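Local coordinates for protein mannitol dehydrogenase (Pseudomonas fluorescens, PDB 1LJ8) that binds NAD and, as a long-chain dehydrogenase, probably interconverts mannitol and fructose, at residues F166-C170 with A202-A207; I138-N142 with V451-F455; A43-D47 with R97-I102; Y308-L312 with A409-Y413. All coordinates share one frame; numbering follows the deposited sequence.

Contact 1 (F166-C170 with A202-A207)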
loop_
_atom_site.group_PDB
_atom_site.type_symbol
_atom_site.label_atom_id
_atom_site.label_comp_id
_atom_site.label_asym_id
_atom_site.label_seq_id
_atom_site.Cartn_x
_atom_site.Cartn_y
_atom_site.Cartn_z
ATOM N N PHE A 166 8.284 4.998 -14.141
ATOM C CA PHE A 166 8.640 6.304 -14.698
ATOM C C PHE A 166 8.965 6.228 -16.174
ATOM O O PHE A 166 8.550 7.097 -16.927
ATOM C CB PHE A 166 9.829 6.884 -13.945
ATOM C CG PHE A 166 9.592 6.978 -12.469
ATOM C CD1 PHE A 166 10.203 6.092 -11.608
ATOM C CD2 PHE A 166 8.682 7.906 -11.971
ATOM C CE1 PHE A 166 9.908 6.115 -10.228
ATOM C CE2 PHE A 166 8.371 7.946 -10.606
ATOM C CZ PHE A 166 8.988 7.041 -9.733
ATOM N N GLY A 167 9.717 5.205 -16.570
ATOM C CA GLY A 167 10.083 5.043 -17.980
ATOM C C GLY A 167 8.854 4.802 -18.825
ATOM O O GLY A 167 8.718 5.379 -19.912
ATOM N N PHE A 168 7.940 3.961 -18.347
ATOM C CA PHE A 168 6.721 3.712 -19.113
ATOM C C PHE A 168 5.838 4.932 -19.214
ATOM O O PHE A 168 5.288 5.232 -20.289
ATOM C CB PHE A 168 5.929 2.520 -18.536
ATOM C CG PHE A 168 6.394 1.210 -19.077
ATOM C CD1 PHE A 168 7.158 0.342 -18.295
ATOM C CD2 PHE A 168 6.136 0.879 -20.428
ATOM C CE1 PHE A 168 7.670 -0.850 -18.838
ATOM C CE2 PHE A 168 6.660 -0.326 -20.968
ATOM C CZ PHE A 168 7.420 -1.165 -20.155
ATOM N N ILE A 169 5.629 5.630 -18.088
ATOM C CA ILE A 169 4.794 6.826 -18.184
ATOM C C ILE A 169 5.420 7.880 -19.118
ATOM O O ILE A 169 4.712 8.473 -19.917
ATOM C CB ILE A 169 4.547 7.442 -16.781
ATOM C CG1 ILE A 169 3.518 6.545 -16.075
ATOM C CG2 ILE A 169 4.043 8.899 -16.884
ATOM C CD1 ILE A 169 3.388 6.841 -14.569
ATOM N N CYS A 170 6.721 8.105 -19.025
ATOM C CA CYS A 170 7.334 9.116 -19.915
ATOM C C CYS A 170 7.244 8.710 -21.350
ATOM O O CYS A 170 6.965 9.542 -22.210
ATOM C CB CYS A 170 8.802 9.354 -19.564
ATOM S SG CYS A 170 8.977 10.396 -18.097
ATOM N N ALA A 202 8.589 12.808 -8.148
ATOM C CA ALA A 202 9.365 11.754 -8.745
ATOM C C ALA A 202 9.319 11.787 -10.270
ATOM O O ALA A 202 10.387 11.709 -10.919
ATOM C CB ALA A 202 8.864 10.404 -8.226
ATOM N N LEU A 203 8.107 11.867 -10.845
ATOM C CA LEU A 203 7.998 11.878 -12.308
ATOM C C LEU A 203 8.700 13.087 -12.899
ATOM O O LEU A 203 9.424 12.954 -13.897
ATOM C CB LEU A 203 6.549 11.818 -12.762
ATOM C CG LEU A 203 6.376 11.686 -14.283
ATOM C CD1 LEU A 203 7.057 10.428 -14.864
ATOM C CD2 LEU A 203 4.881 11.689 -14.555
ATOM N N LEU A 204 8.544 14.253 -12.267
ATOM C CA LEU A 204 9.211 15.452 -12.783
ATOM C C LEU A 204 10.713 15.342 -12.676
ATOM O O LEU A 204 11.430 15.736 -13.618
ATOM C CB LEU A 204 8.736 16.720 -12.043
ATOM C CG LEU A 204 7.285 17.127 -12.333
ATOM C CD1 LEU A 204 6.994 18.444 -11.547
ATOM C CD2 LEU A 204 7.049 17.352 -13.840
ATOM N N ALA A 205 11.217 14.811 -11.565
ATOM C CA ALA A 205 12.671 14.667 -11.393
ATOM C C ALA A 205 13.223 13.726 -12.466
ATOM O O ALA A 205 14.284 13.969 -13.081
ATOM C CB ALA A 205 12.989 14.123 -10.045
ATOM N N PHE A 206 12.480 12.659 -12.719
ATOM C CA PHE A 206 12.901 11.706 -13.735
ATOM C C PHE A 206 12.870 12.361 -15.124
ATOM O O PHE A 206 13.808 12.221 -15.891
ATOM C CB PHE A 206 11.971 10.479 -13.717
ATOM C CG PHE A 206 12.364 9.426 -14.710
ATOM C CD1 PHE A 206 13.305 8.450 -14.378
ATOM C CD2 PHE A 206 11.781 9.409 -15.957
ATOM C CE1 PHE A 206 13.656 7.462 -15.303
ATOM C CE2 PHE A 206 12.120 8.418 -16.893
ATOM C CZ PHE A 206 13.047 7.460 -16.564
ATOM N N ALA A 207 11.793 13.059 -15.440
ATOM C CA ALA A 207 11.652 13.705 -16.730
ATOM C C ALA A 207 12.782 14.720 -16.951
ATOM O O ALA A 207 13.299 14.843 -18.070
ATOM C CB ALA A 207 10.297 14.385 -16.846
#
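The SG atom of Cys170 faces three side chains of segment 202-207: it lies 3.8 Å from Leu203 CD1 and 3.7 Å from Phe206 CD2, with Ala207 CB slightly farther away. It meets the Phe206 ring at the edge, near the ring plane, a sulfur-aromatic contact for which a small, polarisable thiol is well suited. Phe206 has its CG trans to the backbone N (chi1 -178°), which carries the ring across to the other helix and sets one face against Phe166 CB; this carbon sits 3.7 Å from the Phe206 ring centroid, a CH-pi contact over the middle of the ring. The Phe166 and Phe206 rings themselves are slid apart and barely overlap. Within the Rossmann domain the contact joins helices 165-178 and 195-210, which precede and follow strand 185-188 and whose short segments cross at -77°. With an alanine in place of Phe206, Phe166 CB and Cys170 SG would probably face a gap reaching to Ile152 and Leu156 of helix 150-157. Ala202 presents a compact methyl, CB, 3.5 Å from Phe166 CE2; on the far side of Leu203, Ile169 CG2 packs against Leu203 CD2 at 3.7 Å.

Contact 2 (I138-N142 with V451-F455)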
loop_
_atom_site.group_PDB
_atom_site.type_symbol
_atom_site.label_atom_id
_atom_site.label_comp_id
_atom_site.label_asym_id
_atom_site.label_seq_id
_atom_site.Cartn_x
_atom_site.Cartn_y
_atom_site.Cartn_z
ATOM N N ILE A 138 11.985 8.191 -3.937
ATOM C CA ILE A 138 12.383 9.496 -3.381
ATOM C C ILE A 138 12.995 9.153 -2.025
ATOM O O ILE A 138 12.397 8.389 -1.248
ATOM C CB ILE A 138 11.185 10.454 -3.110
ATOM C CG1 ILE A 138 10.556 10.899 -4.430
ATOM C CG2 ILE A 138 11.680 11.685 -2.243
ATOM C CD1 ILE A 138 11.403 11.822 -5.211
ATOM N N ASP A 139 14.182 9.688 -1.741
ATOM C CA ASP A 139 14.865 9.463 -0.450
ATOM C C ASP A 139 14.218 10.464 0.533
ATOM O O ASP A 139 14.392 11.680 0.381
ATOM C CB ASP A 139 16.360 9.761 -0.624
ATOM C CG ASP A 139 17.188 9.562 0.655
ATOM O OD1 ASP A 139 16.650 9.593 1.788
ATOM O OD2 ASP A 139 18.424 9.392 0.503
ATOM N N ASP A 140 13.452 9.973 1.514
ATOM C CA ASP A 140 12.785 10.869 2.470
ATOM C C ASP A 140 13.696 11.703 3.364
ATOM O O ASP A 140 13.277 12.747 3.852
ATOM C CB ASP A 140 11.803 10.069 3.328
ATOM C CG ASP A 140 10.732 9.437 2.496
ATOM O OD1 ASP A 140 10.057 10.207 1.788
ATOM O OD2 ASP A 140 10.582 8.195 2.512
ATOM N N SER A 141 14.933 11.288 3.586
ATOM C CA SER A 141 15.770 12.114 4.451
ATOM C C SER A 141 16.089 13.461 3.822
ATOM O O SER A 141 16.124 14.472 4.524
ATOM C CB SER A 141 17.088 11.435 4.817
ATOM O OG SER A 141 17.818 11.032 3.672
ATOM N N ASN A 142 16.308 13.491 2.507
ATOM C CA ASN A 142 16.661 14.758 1.849
ATOM C C ASN A 142 15.723 15.184 0.710
ATOM O O ASN A 142 15.961 16.206 0.059
ATOM C CB ASN A 142 18.078 14.647 1.315
ATOM C CG ASN A 142 18.217 13.497 0.364
ATOM O OD1 ASN A 142 17.220 13.027 -0.173
ATOM N ND2 ASN A 142 19.440 13.035 0.138
ATOM N N VAL A 451 21.358 3.816 7.990
ATOM C CA VAL A 451 20.864 3.720 6.602
ATOM C C VAL A 451 19.939 4.919 6.368
ATOM O O VAL A 451 18.758 4.909 6.733
ATOM C CB VAL A 451 20.140 2.412 6.331
ATOM C CG1 VAL A 451 19.776 2.350 4.836
ATOM C CG2 VAL A 451 21.051 1.199 6.752
ATOM N N GLU A 452 20.491 5.937 5.724
ATOM C CA GLU A 452 19.777 7.188 5.547
ATOM C C GLU A 452 18.465 7.127 4.781
ATOM O O GLU A 452 17.512 7.808 5.172
ATOM C CB GLU A 452 20.710 8.251 4.941
ATOM C CG GLU A 452 20.145 9.658 5.058
ATOM C CD GLU A 452 21.092 10.746 4.507
ATOM O OE1 GLU A 452 22.327 10.538 4.548
ATOM O OE2 GLU A 452 20.590 11.805 4.056
ATOM N N GLU A 453 18.369 6.276 3.758
ATOM C CA GLU A 453 17.120 6.209 3.013
ATOM C C GLU A 453 16.014 5.460 3.782
ATOM O O GLU A 453 14.869 5.361 3.296
ATOM C CB GLU A 453 17.311 5.556 1.642
ATOM C CG GLU A 453 17.786 4.119 1.732
ATOM C CD GLU A 453 19.307 3.993 1.792
ATOM O OE1 GLU A 453 19.997 4.908 2.316
ATOM O OE2 GLU A 453 19.785 2.935 1.338
ATOM N N ILE A 454 16.356 4.932 4.962
ATOM C CA ILE A 454 15.336 4.277 5.785
ATOM C C ILE A 454 15.069 5.162 7.002
ATOM O O ILE A 454 13.917 5.509 7.279
ATOM C CB ILE A 454 15.776 2.865 6.322
ATOM C CG1 ILE A 454 16.064 1.918 5.146
ATOM C CG2 ILE A 454 14.666 2.253 7.232
ATOM C CD1 ILE A 454 16.575 0.508 5.587
ATOM N N PHE A 455 16.125 5.565 7.713
ATOM C CA PHE A 455 15.914 6.298 8.957
ATOM C C PHE A 455 16.198 7.782 9.025
ATOM O O PHE A 455 15.977 8.392 10.067
ATOM C CB PHE A 455 16.675 5.615 10.116
ATOM C CG PHE A 455 16.232 4.187 10.363
ATOM C CD1 PHE A 455 17.027 3.101 9.932
ATOM C CD2 PHE A 455 15.005 3.925 10.971
ATOM C CE1 PHE A 455 16.594 1.781 10.107
ATOM C CE2 PHE A 455 14.557 2.587 11.151
ATOM C CZ PHE A 455 15.345 1.523 10.724
HETATM O O HOH W 1 13.329 7.257 2.185
#
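Asp139 lies against the first turn of helix 452-455, its side chain passing obliquely over Glu453. From CB, the chain runs trans to the backbone N (chi1 -180°), which brings the carboxylate across to the helix. CG comes 4.1 Å from Glu453 CA. At the tip, OD1 is 3.6 Å from Glu453 CA but finds its polar partners in its own turn: it accepts from Ser141 N at 3.0 Å, on its anti side and 30° out of the carboxylate plane, and lies 2.6 Å from Ser141 OG. OD2 is near Glu453 CB.

Ser141 carries the contact onward. Its OG also stands 2.9 Å from Glu452 OE2, so one hydroxyl lies between carboxylates from the two segments. Serine suits this place because its short side chain lets CB pack 3.5 Å from Glu452 CG, while the extended Glu452 chain brings its carboxylate alongside. Asp139 OD2 and Glu452 OE2 are 4.8 Å apart, and such like charges would probably make each proton harder to lose. Elsewhere the negative charge is answered: Glu453 OE2 forms a salt bridge with Arg430, and Asp140 OD2 one with Lys384.

A water adds a second bridge across the contact, donating to Glu453 O at 2.7 Å and to Asp140 OD2 while accepting from Asp140 N. The Asp139 OD1 bond to the backbone N two residues on defines an Asx turn, set here between the short antiparallel strands 138-139 and 144-145, one of the places where the Rossmann domain meets the C-terminal domain at the surface.

Contact 3 (A43-D47 with R97-I102)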
loop_
_atom_site.group_PDB
_atom_site.type_symbol
_atom_site.label_atom_id
_atom_site.label_comp_id
_atom_site.label_asym_id
_atom_site.label_seq_id
_atom_site.Cartn_x
_atom_site.Cartn_y
_atom_site.Cartn_z
ATOM N N ALA A 43 -10.979 -0.961 -8.151
ATOM C CA ALA A 43 -11.811 -1.757 -9.073
ATOM C C ALA A 43 -13.216 -1.971 -8.454
ATOM O O ALA A 43 -14.230 -2.048 -9.169
ATOM C CB ALA A 43 -11.144 -3.124 -9.364
ATOM N N TYR A 44 -13.250 -2.076 -7.128
ATOM C CA TYR A 44 -14.516 -2.238 -6.403
ATOM C C TYR A 44 -15.445 -1.012 -6.664
ATOM O O TYR A 44 -16.606 -1.162 -7.054
ATOM C CB TYR A 44 -14.199 -2.342 -4.912
ATOM C CG TYR A 44 -15.395 -2.196 -3.990
ATOM C CD1 TYR A 44 -16.321 -3.231 -3.844
ATOM C CD2 TYR A 44 -15.600 -1.009 -3.297
ATOM C CE1 TYR A 44 -17.452 -3.068 -3.005
ATOM C CE2 TYR A 44 -16.722 -0.839 -2.458
ATOM C CZ TYR A 44 -17.632 -1.884 -2.332
ATOM O OH TYR A 44 -18.727 -1.728 -1.498
ATOM N N TYR A 45 -14.946 0.206 -6.437
ATOM C CA TYR A 45 -15.801 1.389 -6.658
ATOM C C TYR A 45 -16.177 1.559 -8.123
ATOM O O TYR A 45 -17.276 1.971 -8.443
ATOM C CB TYR A 45 -15.099 2.657 -6.185
ATOM C CG TYR A 45 -15.093 2.863 -4.680
ATOM C CD1 TYR A 45 -13.910 2.760 -3.946
ATOM C CD2 TYR A 45 -16.263 3.269 -4.012
ATOM C CE1 TYR A 45 -13.870 3.057 -2.586
ATOM C CE2 TYR A 45 -16.234 3.593 -2.667
ATOM C CZ TYR A 45 -15.031 3.482 -1.953
ATOM O OH TYR A 45 -14.976 3.805 -0.618
ATOM N N THR A 46 -15.260 1.249 -9.029
ATOM C CA THR A 46 -15.565 1.401 -10.435
ATOM C C THR A 46 -16.656 0.402 -10.865
ATOM O O THR A 46 -17.554 0.745 -11.623
ATOM C CB THR A 46 -14.282 1.238 -11.267
ATOM O OG1 THR A 46 -13.310 2.188 -10.786
ATOM C CG2 THR A 46 -14.596 1.499 -12.736
ATOM N N ASP A 47 -16.605 -0.806 -10.324
ATOM C CA ASP A 47 -17.593 -1.842 -10.628
ATOM C C ASP A 47 -18.930 -1.372 -10.023
ATOM O O ASP A 47 -19.991 -1.508 -10.672
ATOM C CB ASP A 47 -17.140 -3.188 -9.992
ATOM C CG ASP A 47 -18.205 -4.280 -10.070
ATOM O OD1 ASP A 47 -18.234 -4.988 -11.103
ATOM O OD2 ASP A 47 -19.002 -4.445 -9.101
ATOM N N ARG A 97 -19.151 -10.914 -3.978
ATOM C CA ARG A 97 -19.532 -10.290 -5.226
ATOM C C ARG A 97 -18.506 -10.524 -6.316
ATOM O O ARG A 97 -17.311 -10.431 -6.059
ATOM C CB ARG A 97 -19.630 -8.778 -4.970
ATOM C CG ARG A 97 -19.785 -7.918 -6.218
ATOM C CD ARG A 97 -19.877 -6.409 -5.826
ATOM N NE ARG A 97 -21.135 -6.125 -5.117
ATOM C CZ ARG A 97 -22.332 -6.071 -5.706
ATOM N NH1 ARG A 97 -22.477 -6.269 -7.021
ATOM N NH2 ARG A 97 -23.427 -5.888 -4.955
ATOM N N VAL A 98 -18.984 -10.841 -7.517
ATOM C CA VAL A 98 -18.095 -10.985 -8.654
ATOM C C VAL A 98 -17.876 -9.576 -9.254
ATOM O O VAL A 98 -18.837 -8.858 -9.539
ATOM C CB VAL A 98 -18.706 -11.921 -9.719
ATOM C CG1 VAL A 98 -17.845 -11.840 -10.986
ATOM C CG2 VAL A 98 -18.708 -13.370 -9.160
ATOM N N ILE A 99 -16.610 -9.183 -9.443
ATOM C CA ILE A 99 -16.251 -7.859 -9.944
ATOM C C ILE A 99 -15.901 -7.972 -11.423
ATOM O O ILE A 99 -15.102 -8.847 -11.794
ATOM C CB ILE A 99 -15.015 -7.310 -9.175
ATOM C CG1 ILE A 99 -15.366 -7.187 -7.672
ATOM C CG2 ILE A 99 -14.580 -5.953 -9.771
ATOM C CD1 ILE A 99 -16.456 -6.071 -7.358
ATOM N N GLY A 100 -16.478 -7.087 -12.251
ATOM C CA GLY A 100 -16.207 -7.138 -13.682
ATOM C C GLY A 100 -15.569 -5.897 -14.273
ATOM O O GLY A 100 -15.504 -5.759 -15.501
ATOM N N SER A 101 -15.050 -5.010 -13.417
ATOM C CA SER A 101 -14.463 -3.756 -13.917
ATOM C C SER A 101 -13.053 -3.824 -14.506
ATOM O O SER A 101 -12.588 -2.840 -15.071
ATOM C CB SER A 101 -14.512 -2.729 -12.786
ATOM O OG SER A 101 -13.838 -3.278 -11.667
ATOM N N ILE A 102 -12.374 -4.978 -14.381
ATOM C CA ILE A 102 -11.046 -5.123 -14.992
ATOM C C ILE A 102 -11.325 -6.008 -16.222
ATOM O O ILE A 102 -11.895 -7.109 -16.097
ATOM C CB ILE A 102 -10.054 -5.822 -14.055
ATOM C CG1 ILE A 102 -9.772 -4.914 -12.849
ATOM C CG2 ILE A 102 -8.704 -6.145 -14.818
ATOM C CD1 ILE A 102 -8.828 -5.553 -11.794
HETATM O O HOH W 2 -20.617 -6.569 -9.230
#
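Gly100 N gives Asp47 OD1 a nearly linear hydrogen bond of 3.0 Å (177° at the hydrogen), approaching from above the carboxylate plane. OD1 is also bonded to Tyr20 OH, so two donors hold this buried oxygen. Asp47 CG lies opposite the backbone N (chi1 171°), which carries the carboxylate over to the strand. The second direct bond runs from Ser101 OG to Ala43 O at 2.8 Å. That carbonyl also receives its helical partner Asp47 N, and the two donors arrive from opposite faces of its plane. Asp47 OD2 turns instead to a water at 2.7 Å, which accepts from Arg97 NH1 and donates to Val98 O; Arg97 NE pairs with Glu95. Helix 42-50 crosses strand 96-107 of the Rossmann domain's main sheet, the short segments lying at 94°, and its direct polar bonds fall where the strand is interrupted at Gly100 and Ser101. An alanine at Asp47 would remove the carboxylate, and Gly100 N and Tyr20 OH would probably be left without this acceptor in a buried place. Around the polar core Ile99 fills in, its CD1 3.5 Å from Asp47 OD2. Ala43 is small enough for the helix to settle close: its CB lies 3.5 Å from Ser101 OG and 4.1 Å from Ile102 CD1.

Contact 4 (Y308-L312 with A409-Y413)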
loop_
_atom_site.group_PDB
_atom_site.type_symbol
_atom_site.label_atom_id
_atom_site.label_comp_id
_atom_site.label_asym_id
_atom_site.label_seq_id
_atom_site.Cartn_x
_atom_site.Cartn_y
_atom_site.Cartn_z
ATOM N N TYR A 308 6.009 -6.313 14.131
ATOM C CA TYR A 308 7.287 -6.978 14.362
ATOM C C TYR A 308 7.281 -7.600 15.755
ATOM O O TYR A 308 7.728 -8.732 15.921
ATOM C CB TYR A 308 8.463 -6.011 14.155
ATOM C CG TYR A 308 8.470 -5.497 12.722
ATOM C CD1 TYR A 308 8.229 -4.157 12.452
ATOM C CD2 TYR A 308 8.631 -6.389 11.619
ATOM C CE1 TYR A 308 8.140 -3.679 11.101
ATOM C CE2 TYR A 308 8.530 -5.921 10.267
ATOM C CZ TYR A 308 8.287 -4.570 10.037
ATOM O OH TYR A 308 8.156 -4.095 8.736
ATOM N N LEU A 309 6.805 -6.852 16.747
ATOM C CA LEU A 309 6.664 -7.421 18.080
ATOM C C LEU A 309 5.750 -8.643 18.033
ATOM O O LEU A 309 6.024 -9.648 18.699
ATOM C CB LEU A 309 6.029 -6.401 19.037
ATOM C CG LEU A 309 6.968 -5.239 19.353
ATOM C CD1 LEU A 309 6.133 -4.137 20.062
ATOM C CD2 LEU A 309 8.109 -5.718 20.267
ATOM N N GLY A 310 4.671 -8.567 17.249
ATOM C CA GLY A 310 3.724 -9.680 17.163
ATOM C C GLY A 310 4.349 -10.905 16.523
ATOM O O GLY A 310 4.149 -12.028 16.991
ATOM N N PHE A 311 5.125 -10.688 15.470
ATOM C CA PHE A 311 5.764 -11.823 14.791
ATOM C C PHE A 311 6.773 -12.482 15.749
ATOM O O PHE A 311 6.879 -13.711 15.823
ATOM C CB PHE A 311 6.498 -11.348 13.538
ATOM C CG PHE A 311 6.396 -12.314 12.388
ATOM C CD1 PHE A 311 5.257 -12.317 11.583
ATOM C CD2 PHE A 311 7.423 -13.217 12.127
ATOM C CE1 PHE A 311 5.139 -13.241 10.506
ATOM C CE2 PHE A 311 7.331 -14.150 11.046
ATOM C CZ PHE A 311 6.183 -14.154 10.243
ATOM N N LEU A 312 7.528 -11.660 16.464
ATOM C CA LEU A 312 8.505 -12.176 17.439
ATOM C C LEU A 312 7.818 -12.985 18.526
ATOM O O LEU A 312 8.319 -14.045 18.917
ATOM C CB LEU A 312 9.258 -11.002 18.098
ATOM C CG LEU A 312 10.332 -10.399 17.197
ATOM C CD1 LEU A 312 10.754 -9.067 17.841
ATOM C CD2 LEU A 312 11.575 -11.336 17.010
ATOM N N ALA A 409 12.241 -3.762 17.551
ATOM C CA ALA A 409 11.493 -5.009 17.240
ATOM C C ALA A 409 11.850 -5.448 15.819
ATOM O O ALA A 409 12.073 -6.635 15.550
ATOM C CB ALA A 409 9.961 -4.769 17.351
ATOM N N TRP A 410 11.866 -4.490 14.893
ATOM C CA TRP A 410 12.234 -4.824 13.501
ATOM C C TRP A 410 13.662 -5.391 13.461
ATOM O O TRP A 410 13.925 -6.389 12.760
ATOM C CB TRP A 410 12.179 -3.566 12.600
ATOM C CG TRP A 410 12.438 -3.855 11.147
ATOM C CD1 TRP A 410 11.738 -4.747 10.362
ATOM C CD2 TRP A 410 13.397 -3.220 10.275
ATOM N NE1 TRP A 410 12.197 -4.683 9.054
ATOM C CE2 TRP A 410 13.208 -3.766 8.973
ATOM C CE3 TRP A 410 14.378 -2.249 10.460
ATOM C CZ2 TRP A 410 13.977 -3.368 7.862
ATOM C CZ3 TRP A 410 15.158 -1.842 9.350
ATOM C CH2 TRP A 410 14.943 -2.413 8.065
ATOM N N ALA A 411 14.580 -4.766 14.217
ATOM C CA ALA A 411 15.966 -5.219 14.216
ATOM C C ALA A 411 16.083 -6.672 14.663
ATOM O O ALA A 411 16.798 -7.485 14.026
ATOM C CB ALA A 411 16.868 -4.305 15.131
ATOM N N LEU A 412 15.380 -7.007 15.732
ATOM C CA LEU A 412 15.461 -8.380 16.261
ATOM C C LEU A 412 14.730 -9.325 15.313
ATOM O O LEU A 412 15.202 -10.421 15.043
ATOM C CB LEU A 412 14.860 -8.464 17.666
ATOM C CG LEU A 412 15.012 -9.848 18.364
ATOM C CD1 LEU A 412 16.479 -10.266 18.443
ATOM C CD2 LEU A 412 14.449 -9.806 19.743
ATOM N N TYR A 413 13.611 -8.862 14.781
ATOM C CA TYR A 413 12.803 -9.642 13.830
ATOM C C TYR A 413 13.645 -10.031 12.598
ATOM O O TYR A 413 13.482 -11.136 12.046
ATOM C CB TYR A 413 11.606 -8.785 13.427
ATOM C CG TYR A 413 11.035 -9.123 12.073
ATOM C CD1 TYR A 413 9.995 -10.051 11.949
ATOM C CD2 TYR A 413 11.499 -8.479 10.918
ATOM C CE1 TYR A 413 9.430 -10.319 10.716
ATOM C CE2 TYR A 413 10.917 -8.746 9.645
ATOM C CZ TYR A 413 9.893 -9.661 9.570
ATOM O OH TYR A 413 9.295 -9.943 8.344
#
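An aromatic cluster of Tyr308, Phe311, Trp410 and Tyr413 lies between two helices of the all-helical part of the C-terminal domain, 289-313 and 401-413, whose short segments run at 40° to each other. Tyr308 is central. Its CG is trans to the carbonyl carbon (chi1 -61°), which directs the ring toward the other helix, where it lies alongside Trp410 and points the same way. Trp410 sets the edge of its five-membered ring against the face of Tyr308 in a T-shaped pair, with CD1 3.4 Å from Tyr308 CE2 and the planes at 58°; Trp410 CB adds a CH-pi contact over the same ring. Tyr308 in turn offers its own edge to the face of Tyr413, its CD2 standing over the ring centre and 3.6 Å from Tyr413 CD2. The series of ring contacts continues to Phe311, whose face takes the edge of Tyr413 in an offset, nearly perpendicular arrangement with centroids 5.7 Å apart. Aromatic residues suit these places because a flat ring can use its face for one neighbour and its rim for another, as Tyr308 and Tyr413 do. Tyrosine also brings a polar end: the buried Tyr308 OH is hydrogen-bonded to Cys375 O.

Beside the rings the packing is aliphatic. Ala409 is a small residue at the closest backbone approach, and its CB is 3.7 Å from Tyr308 CB and 3.6 Å from Leu309 CD2. Leucine branches complete the seam, with Leu312 CD2 4.0 Å from Leu412 CG and Leu312 CD1 3.6 Å from Ala409 O.

Overall arrangement
Contacts 1 and 3 both belong to the Rossmann domain, with nearest atoms about 17 Å apart, while contact 4 lies in the C-terminal domain and contact 2 joins the two. Contact 2 closes a long loop of chain within which contacts 1 and 4 are nested, and it touches both: Ile138 CD1 is 4.1 Å from Ala202 CA, and Phe455 CZ is 3.6 Å from Trp410 CZ3. Contact 2 thus sits between contacts 1 and 4 and touches each through a different segment. Contact 3 lies on the other side of the chain's centre from contacts 2 and 4. The bound NAD is about 7 Å from the Phe166 side chain, 11 Å from that of Ile102 and 12 Å from that of Tyr308.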